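Local coordinates for carbohydrate kinase, FGGY (Rhodospirillum rubrum, PDB 3IFR), which probably phosphorylates D-xylulose at the expense of ATP, as a member of the FGGY family of carbohydrate kinases, at residues P472-A475 / E476-D479; G418-A421 / D422-Q425; L143-E147 / R148-A152. One frame throughout, in Å; residues are numbered along the deposited sequence.

Contact 1. Residues P472-A475 / E476-D479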
ATOM      1  N   PRO A 472     -25.781  10.348 -14.564  1.00 28.84           N
ATOM      2  CA  PRO A 472     -26.488  10.807 -13.377  1.00 24.41           C
ATOM      3  C   PRO A 472     -27.804  10.101 -13.213  1.00 27.11           C
ATOM      4  O   PRO A 472     -28.304  10.071 -12.109  1.00 27.26           O
ATOM      5  CB  PRO A 472     -26.709  12.299 -13.672  1.00 25.60           C
ATOM      6  CG  PRO A 472     -25.567  12.635 -14.585  1.00 26.06           C
ATOM      7  CD  PRO A 472     -25.572  11.453 -15.511  1.00 27.36           C
ATOM      8  N   ALA A 473     -28.346   9.511 -14.263  1.00 29.66           N
ATOM      9  CA  ALA A 473     -29.589   8.785 -14.190  1.00 30.43           C
ATOM     10  C   ALA A 473     -29.476   7.469 -13.448  1.00 31.81           C
ATOM     11  O   ALA A 473     -30.467   6.912 -13.074  1.00 34.74           O
ATOM     12  CB  ALA A 473     -30.132   8.554 -15.552  1.00 31.29           C
ATOM     13  N   LYS A 474     -28.253   7.004 -13.243  1.00 30.59           N
ATOM     14  CA  LYS A 474     -27.910   5.821 -12.498  1.00 25.53           C
ATOM     15  C   LYS A 474     -27.727   6.084 -11.029  1.00 26.27           C
ATOM     16  O   LYS A 474     -27.597   5.186 -10.274  1.00 26.78           O
ATOM     17  CB  LYS A 474     -26.598   5.302 -13.019  1.00 27.33           C
ATOM     18  CG  LYS A 474     -26.626   4.051 -13.751  1.00 28.67           C
ATOM     19  CD  LYS A 474     -27.637   4.008 -14.786  1.00 28.13           C
ATOM     20  CE  LYS A 474     -27.267   2.979 -15.756  1.00 32.51           C
ATOM     21  NZ  LYS A 474     -28.400   2.544 -16.492  1.00 40.37           N
ATOM     22  N   ALA A 475     -27.706   7.326 -10.610  1.00 25.51           N
ATOM     23  CA  ALA A 475     -27.473   7.615  -9.221  1.00 24.28           C
ATOM     24  C   ALA A 475     -28.556   7.047  -8.320  1.00 26.78           C
ATOM     25  O   ALA A 475     -28.289   6.671  -7.226  1.00 26.86           O
ATOM     26  CB  ALA A 475     -27.340   9.028  -9.011  1.00 19.11           C
ATOM     27  N   GLU A 476     -29.767   6.980  -8.816  1.00 20.00           N
ATOM     28  CA  GLU A 476     -30.902   6.567  -8.030  1.00 20.00           C
ATOM     29  C   GLU A 476     -30.986   5.053  -7.811  1.00 20.00           C
ATOM     30  O   GLU A 476     -31.294   4.634  -6.776  1.00 30.85           O
ATOM     31  CB  GLU A 476     -32.157   7.120  -8.664  1.00 20.00           C
ATOM     32  CG  GLU A 476     -33.361   7.090  -7.828  1.00 20.00           C
ATOM     33  CD  GLU A 476     -34.590   7.546  -8.582  1.00 20.00           C
ATOM     34  OE1 GLU A 476     -35.022   8.683  -8.324  1.00 20.00           O
ATOM     35  OE2 GLU A 476     -35.103   6.788  -9.437  1.00 20.00           O
ATOM     36  N   VAL A 477     -30.686   4.253  -8.795  1.00 26.88           N
ATOM     37  CA  VAL A 477     -30.513   2.841  -8.595  1.00 26.69           C
ATOM     38  C   VAL A 477     -29.280   2.486  -7.759  1.00 27.19           C
ATOM     39  O   VAL A 477     -29.372   1.729  -6.863  1.00 27.51           O
ATOM     40  CB  VAL A 477     -30.527   2.097  -9.904  1.00 26.73           C
ATOM     41  CG1 VAL A 477     -29.628   2.695 -10.851  1.00 29.12           C
ATOM     42  CG2 VAL A 477     -30.131   0.752  -9.701  1.00 30.86           C
ATOM     43  N   TYR A 478     -28.133   3.055  -8.023  1.00 24.16           N
ATOM     44  CA  TYR A 478     -26.981   2.686  -7.205  1.00 26.37           C
ATOM     45  C   TYR A 478     -27.083   3.181  -5.748  1.00 26.66           C
ATOM     46  O   TYR A 478     -26.576   2.518  -4.837  1.00 24.98           O
ATOM     47  CB  TYR A 478     -25.647   3.038  -7.860  1.00 22.08           C
ATOM     48  CG  TYR A 478     -25.282   2.064  -8.949  1.00 23.77           C
ATOM     49  CD1 TYR A 478     -25.272   0.708  -8.698  1.00 24.09           C
ATOM     50  CD2 TYR A 478     -24.947   2.496 -10.228  1.00 22.44           C
ATOM     51  CE1 TYR A 478     -24.961  -0.213  -9.689  1.00 24.21           C
ATOM     52  CE2 TYR A 478     -24.622   1.591 -11.210  1.00 22.33           C
ATOM     53  CZ  TYR A 478     -24.639   0.237 -10.938  1.00 22.99           C
ATOM     54  OH  TYR A 478     -24.297  -0.686 -11.906  1.00 26.45           O
ATOM     55  N   ASP A 479     -27.763   4.314  -5.540  1.00 23.81           N
ATOM     56  CA  ASP A 479     -28.072   4.774  -4.205  1.00 27.07           C
ATOM     57  C   ASP A 479     -28.888   3.744  -3.418  1.00 30.57           C
ATOM     58  O   ASP A 479     -28.560   3.448  -2.244  1.00 29.74           O
ATOM     59  CB  ASP A 479     -28.827   6.098  -4.239  1.00 30.04           C
ATOM     60  CG  ASP A 479     -27.895   7.302  -4.314  1.00 33.53           C
ATOM     61  OD1 ASP A 479     -26.723   7.181  -3.901  1.00 39.67           O
ATOM     62  OD2 ASP A 479     -28.331   8.371  -4.778  1.00 32.89           O
TER
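Tyr478 N reaches back to Lys474 O over 3.1 Å in a nearly straight bond (173° at the hydrogen), and one residue on Asp479 N binds Ala475 O at 2.9 Å. These are i to i+4 bonds of the first turn of the C-terminal helix 475-496, which the chain enters through residues with helical backbone angles after strand 463-468.

Lys474 and Tyr478, one turn apart, send their side chains the same way and lie alongside each other. It is the aliphatic part of the lysine that touches: CG comes to 4.1 Å from CE2 of the tyrosine ring, while the chain bends at chi2 and carries its amino end away from residues 476-479. Lys474 O sits obliquely to the same ring, 3.8 Å from CD2 of Tyr478. The far end of the ring is held elsewhere, Tyr478 OH being hydrogen-bonded to Glu381 and Arg377 on helix 372-397, and the ring itself packs against Ile419, Asp422 and Val423 of helix 414-424. The buried tyrosine thereby ties the start of the last helix to two others.

On another side of the turn Asp479 folds back beside its own backbone N, CG anti to the carbonyl carbon (chi1 -86°), which sets that CG 3.0 Å from Ala475 O; its OD1 makes a salt bridge with Arg388. Val477 turns its CG1 branch between its own backbone N and carbonyl carbon (chi1 50°), which lays that methyl 3.3 Å from Lys474 O.

Contact 2. Residues G418-A421 / D422-Q425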
ATOM      1  N   GLY A 418     -17.122   1.908 -15.607  1.00 21.62           N
ATOM      2  CA  GLY A 418     -18.405   2.561 -15.800  1.00 19.59           C
ATOM      3  C   GLY A 418     -19.221   2.342 -14.547  1.00 21.33           C
ATOM      4  O   GLY A 418     -19.803   3.277 -13.981  1.00 20.97           O
ATOM      5  N   ILE A 419     -19.227   1.105 -14.059  1.00 21.06           N
ATOM      6  CA  ILE A 419     -19.971   0.813 -12.842  1.00 18.72           C
ATOM      7  C   ILE A 419     -19.437   1.634 -11.678  1.00 19.73           C
ATOM      8  O   ILE A 419     -20.202   2.213 -10.910  1.00 18.91           O
ATOM      9  CB  ILE A 419     -19.943  -0.694 -12.524  1.00 22.36           C
ATOM     10  CG1 ILE A 419     -20.887  -1.442 -13.487  1.00 21.06           C
ATOM     11  CG2 ILE A 419     -20.219  -0.987 -11.004  1.00 14.73           C
ATOM     12  CD1 ILE A 419     -20.599  -2.924 -13.530  1.00 19.24           C
HETATM   13  N   MSE A 420     -18.120   1.670 -11.521  1.00 20.14           N
HETATM   14  CA  MSE A 420     -17.539   2.425 -10.417  1.00 20.70           C
HETATM   15  C   MSE A 420     -17.977   3.890 -10.426  1.00 20.73           C
HETATM   16  O   MSE A 420     -18.374   4.425  -9.395  1.00 21.11           O
HETATM   17  CB  MSE A 420     -16.019   2.380 -10.484  1.00 22.65           C
HETATM   18  CG  MSE A 420     -15.333   3.123  -9.334  1.00 23.67           C
HETATM   19 SE   MSE A 420     -15.487   2.078  -7.655  1.00 40.20          SE
HETATM   20  CE  MSE A 420     -16.716   3.291  -6.649  1.00 20.47           C
ATOM     21  N   ALA A 421     -17.893   4.534 -11.603  1.00 18.64           N
ATOM     22  CA  ALA A 421     -18.240   5.923 -11.715  1.00 18.65           C
ATOM     23  C   ALA A 421     -19.715   6.154 -11.447  1.00 19.18           C
ATOM     24  O   ALA A 421     -20.066   7.116 -10.750  1.00 17.98           O
ATOM     25  CB  ALA A 421     -17.854   6.460 -13.066  1.00 21.21           C
ATOM     26  N   ASP A 422     -20.571   5.293 -12.009  1.00 18.17           N
ATOM     27  CA  ASP A 422     -22.022   5.435 -11.811  1.00 23.14           C
ATOM     28  C   ASP A 422     -22.432   5.244 -10.345  1.00 22.39           C
ATOM     29  O   ASP A 422     -23.501   5.721  -9.903  1.00 20.89           O
ATOM     30  CB  ASP A 422     -22.831   4.452 -12.661  1.00 24.02           C
ATOM     31  CG  ASP A 422     -22.841   4.806 -14.143  1.00 25.44           C
ATOM     32  OD1 ASP A 422     -22.570   5.975 -14.480  1.00 24.08           O
ATOM     33  OD2 ASP A 422     -23.123   3.890 -14.962  1.00 26.08           O
ATOM     34  N   VAL A 423     -21.585   4.555  -9.596  1.00 19.58           N
ATOM     35  CA  VAL A 423     -21.909   4.267  -8.187  1.00 23.05           C
ATOM     36  C   VAL A 423     -21.398   5.412  -7.311  1.00 22.86           C
ATOM     37  O   VAL A 423     -22.019   5.838  -6.322  1.00 18.84           O
ATOM     38  CB  VAL A 423     -21.255   2.955  -7.735  1.00 19.40           C
ATOM     39  CG1 VAL A 423     -20.995   2.981  -6.244  1.00 19.44           C
ATOM     40  CG2 VAL A 423     -22.107   1.754  -8.179  1.00 20.53           C
ATOM     41  N   LEU A 424     -20.238   5.897  -7.711  1.00 19.99           N
ATOM     42  CA  LEU A 424     -19.586   6.933  -6.988  1.00 22.14           C
ATOM     43  C   LEU A 424     -20.263   8.242  -7.380  1.00 20.07           C
ATOM     44  O   LEU A 424     -20.422   9.134  -6.564  1.00 18.24           O
ATOM     45  CB  LEU A 424     -18.124   6.953  -7.408  1.00 24.21           C
ATOM     46  CG  LEU A 424     -17.222   7.790  -6.532  1.00 25.04           C
ATOM     47  CD1 LEU A 424     -17.020   7.048  -5.233  1.00 24.72           C
ATOM     48  CD2 LEU A 424     -15.895   8.026  -7.285  1.00 25.05           C
ATOM     49  N   GLN A 425     -20.633   8.377  -8.647  1.00 21.26           N
ATOM     50  CA  GLN A 425     -21.315   9.595  -9.066  1.00 21.99           C
ATOM     51  C   GLN A 425     -20.287  10.730  -8.968  1.00 21.59           C
ATOM     52  O   GLN A 425     -20.586  11.861  -8.552  1.00 24.11           O
ATOM     53  CB  GLN A 425     -22.506   9.792  -8.132  1.00 19.82           C
ATOM     54  CG  GLN A 425     -23.937   9.931  -8.719  1.00 23.75           C
ATOM     55  CD  GLN A 425     -24.144   9.606 -10.190  1.00 23.68           C
ATOM     56  OE1 GLN A 425     -24.194   8.456 -10.605  1.00 25.55           O
ATOM     57  NE2 GLN A 425     -24.373  10.638 -10.964  1.00 25.04           N
TER
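The last two turns of helix 414-424 make this contact, with Met420 reaching forward to Leu424 and Ile419 to Val423. Met420, present as selenomethionine, does so with its terminal methyl: CE lies 4.0 Å from CB of Leu424 and equally close to that leucine's CD1, the two side chains crossing obliquely. CG of Met420 stands anti to the backbone N (chi1 -179°), and bends at chi2 and chi3 then swing the methyl toward the following turn, where it also comes within 4.3 Å of Val423 CG1. The other branch of the valine, CG2, faces CG2 of Ile419 at 4.4 Å, a loose apolar touch, and lies close to the Ile419 carbonyl oxygen.

This helix is the connection of a beta-alpha-beta unit, running between strands 403-407 and 428-432, neighbouring parallel strands of the mixed sheet in the FGGY C-terminal domain. Met420 packs on Phe387, Val423 on Leu385 and Ile419 on Leu380, all of helix 372-397.

Along the backbone, Asp422 N binds Gly418 O at 2.9 Å, and the Val423 N to Ile419 O bond is weak. Met420 O takes two donors: Leu424 N at 2.9 Å, only modestly tilted from the carbonyl plane, and Val423 N, which comes from above that plane, 69° out of it. Gln425 N closes the last turn on Ala421 O, at a distance shorter than usual that may reflect the model, and there the chain leaves the helix with a positive phi of 68°. The Asp422 carboxylate lies against the helix, its CG 3.4 Å from Gly418 O, and OD1 accepts a hydrogen bond from Asp471 N in the loop leading to the C-terminal helix.

Contact 3. Residues L143-E147 / R148-A152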
ATOM      1  N   LEU A 143       7.394  -7.610  17.803  1.00 19.91           N
ATOM      2  CA  LEU A 143       8.398  -7.561  18.884  1.00 20.62           C
ATOM      3  C   LEU A 143       8.009  -8.403  20.122  1.00 22.64           C
ATOM      4  O   LEU A 143       8.814  -9.213  20.590  1.00 23.00           O
ATOM      5  CB  LEU A 143       8.694  -6.128  19.298  1.00 20.74           C
ATOM      6  CG  LEU A 143      10.026  -5.508  18.894  1.00 23.11           C
ATOM      7  CD1 LEU A 143      10.756  -6.324  17.862  1.00 19.89           C
ATOM      8  CD2 LEU A 143       9.850  -4.008  18.466  1.00 19.56           C
ATOM      9  N   ARG A 144       6.781  -8.242  20.636  1.00 22.84           N
ATOM     10  CA  ARG A 144       6.311  -9.051  21.774  1.00 20.50           C
ATOM     11  C   ARG A 144       6.425 -10.545  21.460  1.00 21.70           C
ATOM     12  O   ARG A 144       6.769 -11.325  22.334  1.00 21.38           O
ATOM     13  CB  ARG A 144       4.842  -8.755  22.104  1.00 22.61           C
ATOM     14  CG  ARG A 144       4.555  -7.432  22.720  1.00 21.82           C
ATOM     15  CD  ARG A 144       5.098  -7.300  24.124  1.00 23.91           C
ATOM     16  NE  ARG A 144       4.596  -6.078  24.743  1.00 29.80           N
ATOM     17  CZ  ARG A 144       3.478  -5.975  25.474  1.00 27.83           C
ATOM     18  NH1 ARG A 144       2.722  -7.041  25.716  1.00 26.24           N
ATOM     19  NH2 ARG A 144       3.116  -4.792  25.965  1.00 25.75           N
ATOM     20  N   TRP A 145       6.099 -10.951  20.225  1.00 21.16           N
ATOM     21  CA  TRP A 145       6.176 -12.370  19.850  1.00 22.09           C
ATOM     22  C   TRP A 145       7.628 -12.869  19.947  1.00 23.22           C
ATOM     23  O   TRP A 145       7.924 -13.884  20.564  1.00 24.91           O
ATOM     24  CB  TRP A 145       5.653 -12.580  18.434  1.00 21.69           C
ATOM     25  CG  TRP A 145       5.688 -14.001  17.997  1.00 20.87           C
ATOM     26  CD1 TRP A 145       4.652 -14.892  18.023  1.00 21.49           C
ATOM     27  CD2 TRP A 145       6.817 -14.709  17.455  1.00 18.97           C
ATOM     28  NE1 TRP A 145       5.075 -16.114  17.551  1.00 21.73           N
ATOM     29  CE2 TRP A 145       6.393 -16.025  17.186  1.00 20.05           C
ATOM     30  CE3 TRP A 145       8.132 -14.350  17.153  1.00 17.15           C
ATOM     31  CZ2 TRP A 145       7.251 -16.992  16.640  1.00 21.59           C
ATOM     32  CZ3 TRP A 145       8.983 -15.308  16.613  1.00 19.13           C
ATOM     33  CH2 TRP A 145       8.546 -16.614  16.377  1.00 19.91           C
ATOM     34  N   ILE A 146       8.529 -12.138  19.323  1.00 19.86           N
ATOM     35  CA  ILE A 146       9.929 -12.433  19.398  1.00 21.87           C
ATOM     36  C   ILE A 146      10.456 -12.560  20.846  1.00 24.03           C
ATOM     37  O   ILE A 146      11.205 -13.493  21.162  1.00 21.29           O
ATOM     38  CB  ILE A 146      10.721 -11.349  18.648  1.00 22.43           C
ATOM     39  CG1 ILE A 146      10.686 -11.619  17.154  1.00 21.76           C
ATOM     40  CG2 ILE A 146      12.161 -11.306  19.106  1.00 23.12           C
ATOM     41  CD1 ILE A 146      11.200 -10.442  16.399  1.00 27.86           C
ATOM     42  N   GLU A 147      10.109 -11.608  21.708  1.00 23.47           N
ATOM     43  CA  GLU A 147      10.533 -11.670  23.108  1.00 22.52           C
ATOM     44  C   GLU A 147      10.102 -12.976  23.747  1.00 22.48           C
ATOM     45  O   GLU A 147      10.827 -13.552  24.557  1.00 22.93           O
ATOM     46  CB  GLU A 147       9.869 -10.566  23.902  1.00 25.01           C
ATOM     47  CG  GLU A 147       9.869 -10.802  25.394  1.00 22.97           C
ATOM     48  CD  GLU A 147       9.421  -9.567  26.139  1.00 25.37           C
ATOM     49  OE1 GLU A 147      10.283  -8.960  26.766  1.00 34.27           O
ATOM     50  OE2 GLU A 147       8.237  -9.170  26.072  1.00 26.54           O
ATOM     51  N   ARG A 148       8.906 -13.439  23.421  1.00 20.11           N
ATOM     52  CA  ARG A 148       8.438 -14.635  24.072  1.00 22.62           C
ATOM     53  C   ARG A 148       8.909 -15.913  23.369  1.00 23.95           C
ATOM     54  O   ARG A 148       9.088 -16.929  24.021  1.00 23.91           O
ATOM     55  CB  ARG A 148       6.903 -14.624  24.298  1.00 22.89           C
ATOM     56  CG  ARG A 148       6.121 -15.533  23.396  1.00 26.61           C
ATOM     57  CD  ARG A 148       4.954 -16.245  24.085  1.00 26.94           C
ATOM     58  NE  ARG A 148       4.356 -15.506  25.200  1.00 31.51           N
ATOM     59  CZ  ARG A 148       3.495 -14.492  25.091  1.00 31.69           C
ATOM     60  NH1 ARG A 148       3.105 -14.049  23.898  1.00 31.02           N
ATOM     61  NH2 ARG A 148       3.032 -13.909  26.190  1.00 32.19           N
ATOM     62  N   HIS A 149       9.096 -15.874  22.054  1.00 20.82           N
ATOM     63  CA  HIS A 149       9.467 -17.080  21.327  1.00 23.43           C
ATOM     64  C   HIS A 149      10.954 -17.201  21.079  1.00 22.89           C
ATOM     65  O   HIS A 149      11.455 -18.300  20.907  1.00 23.53           O
ATOM     66  CB  HIS A 149       8.720 -17.195  19.984  1.00 22.69           C
ATOM     67  CG  HIS A 149       7.283 -17.576  20.144  1.00 24.24           C
ATOM     68  ND1 HIS A 149       6.340 -16.704  20.659  1.00 22.85           N
ATOM     69  CD2 HIS A 149       6.641 -18.731  19.909  1.00 21.62           C
ATOM     70  CE1 HIS A 149       5.181 -17.317  20.719  1.00 23.40           C
ATOM     71  NE2 HIS A 149       5.332 -18.546  20.277  1.00 24.79           N
ATOM     72  N   GLU A 150      11.649 -16.079  21.003  1.00 21.08           N
ATOM     73  CA  GLU A 150      13.069 -16.120  20.686  1.00 21.28           C
ATOM     74  C   GLU A 150      13.801 -15.129  21.593  1.00 21.46           C
ATOM     75  O   GLU A 150      14.353 -14.136  21.109  1.00 22.07           O
ATOM     76  CB  GLU A 150      13.302 -15.823  19.192  1.00 19.85           C
ATOM     77  CG  GLU A 150      12.696 -16.894  18.263  1.00 21.26           C
ATOM     78  CD  GLU A 150      12.808 -16.564  16.780  1.00 24.33           C
ATOM     79  OE1 GLU A 150      12.155 -17.240  15.947  1.00 24.14           O
ATOM     80  OE2 GLU A 150      13.558 -15.632  16.425  1.00 27.11           O
ATOM     81  N   PRO A 151      13.774 -15.384  22.916  1.00 19.19           N
ATOM     82  CA  PRO A 151      14.316 -14.395  23.862  1.00 19.99           C
ATOM     83  C   PRO A 151      15.760 -14.075  23.517  1.00 19.10           C
ATOM     84  O   PRO A 151      16.219 -12.992  23.784  1.00 18.65           O
ATOM     85  CB  PRO A 151      14.258 -15.083  25.228  1.00 19.22           C
ATOM     86  CG  PRO A 151      13.819 -16.494  24.982  1.00 23.28           C
ATOM     87  CD  PRO A 151      13.475 -16.686  23.534  1.00 22.91           C
ATOM     88  N   ALA A 152      16.488 -15.020  22.948  1.00 21.94           N
ATOM     89  CA  ALA A 152      17.904 -14.760  22.646  1.00 22.43           C
ATOM     90  C   ALA A 152      18.038 -13.754  21.501  1.00 22.34           C
ATOM     91  O   ALA A 152      18.881 -12.844  21.550  1.00 23.17           O
ATOM     92  CB  ALA A 152      18.662 -16.052  22.332  1.00 18.96           C
TER
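Trp145 and His149, one turn apart near the end of helix 139-149, form an offset stack: the indole five-membered ring and the imidazole have centroids 3.8 Å apart and planes only 4° from parallel. Trp145 NE1 sits over the middle of the imidazole face. Farther along the indole, His149 CB stands over the six-membered ring, 3.6 Å from its centroid, a CH-pi contact on the same face. CG of Trp145 is anti to the backbone N (chi1 -179°), which lays the indole along the helix under the histidine. At the indole edge comes a carboxylate: Glu150 OE1 is 3.7 Å from CH2 of Trp145, the two planes 72° apart.

Two hydrogen bonds from His149 meet on one carbonyl. Trp145 O receives His149 N at 2.7 Å and also ND1 of the same residue at 3.2 Å, the oxygen lying near the imidazole plane, so this second bond helps fix the ring's rotation. Glu150 N binds Ile146 O, after which Glu150 leaves the helix and takes the N-cap position of helix 151-155.

Among the charges, Glu150 pairs with Arg100 and Arg148 with Glu113 and Glu116, while Arg109 makes a cation-pi contact with Trp145. This corner of the N-terminal FGGY domain thus joins the helix-to-helix turn to helix 111-120. Replacing Trp145 by an alanine is likely to leave the His149 ring without its stacking surface and Arg109 without its aromatic partner. With ND1 turned to a carbonyl oxygen, which can only accept, the imidazole probably carries a proton on that nitrogen.

Overall arrangement
From the N terminus, contact 3 comes first, at the turn between helices 139-149 and 151-155 in the N-terminal FGGY domain. Contact 2 follows in the C-terminal domain, at the end of the helix crossing from strand 403-407 to strand 428-432, and contact 1 comes last, where the chain enters helix 475-496. All three are local, each spanning consecutive residues, so they run in series: none encloses a long loop, nests or crosses another. Contacts 1 and 2 adjoin, with centres about 9 Å apart and Pro472 beside Gln425, joining the two helices. Contact 3 lies on the opposite side of the chain's centre, its centre about 48 Å from that of contact 2.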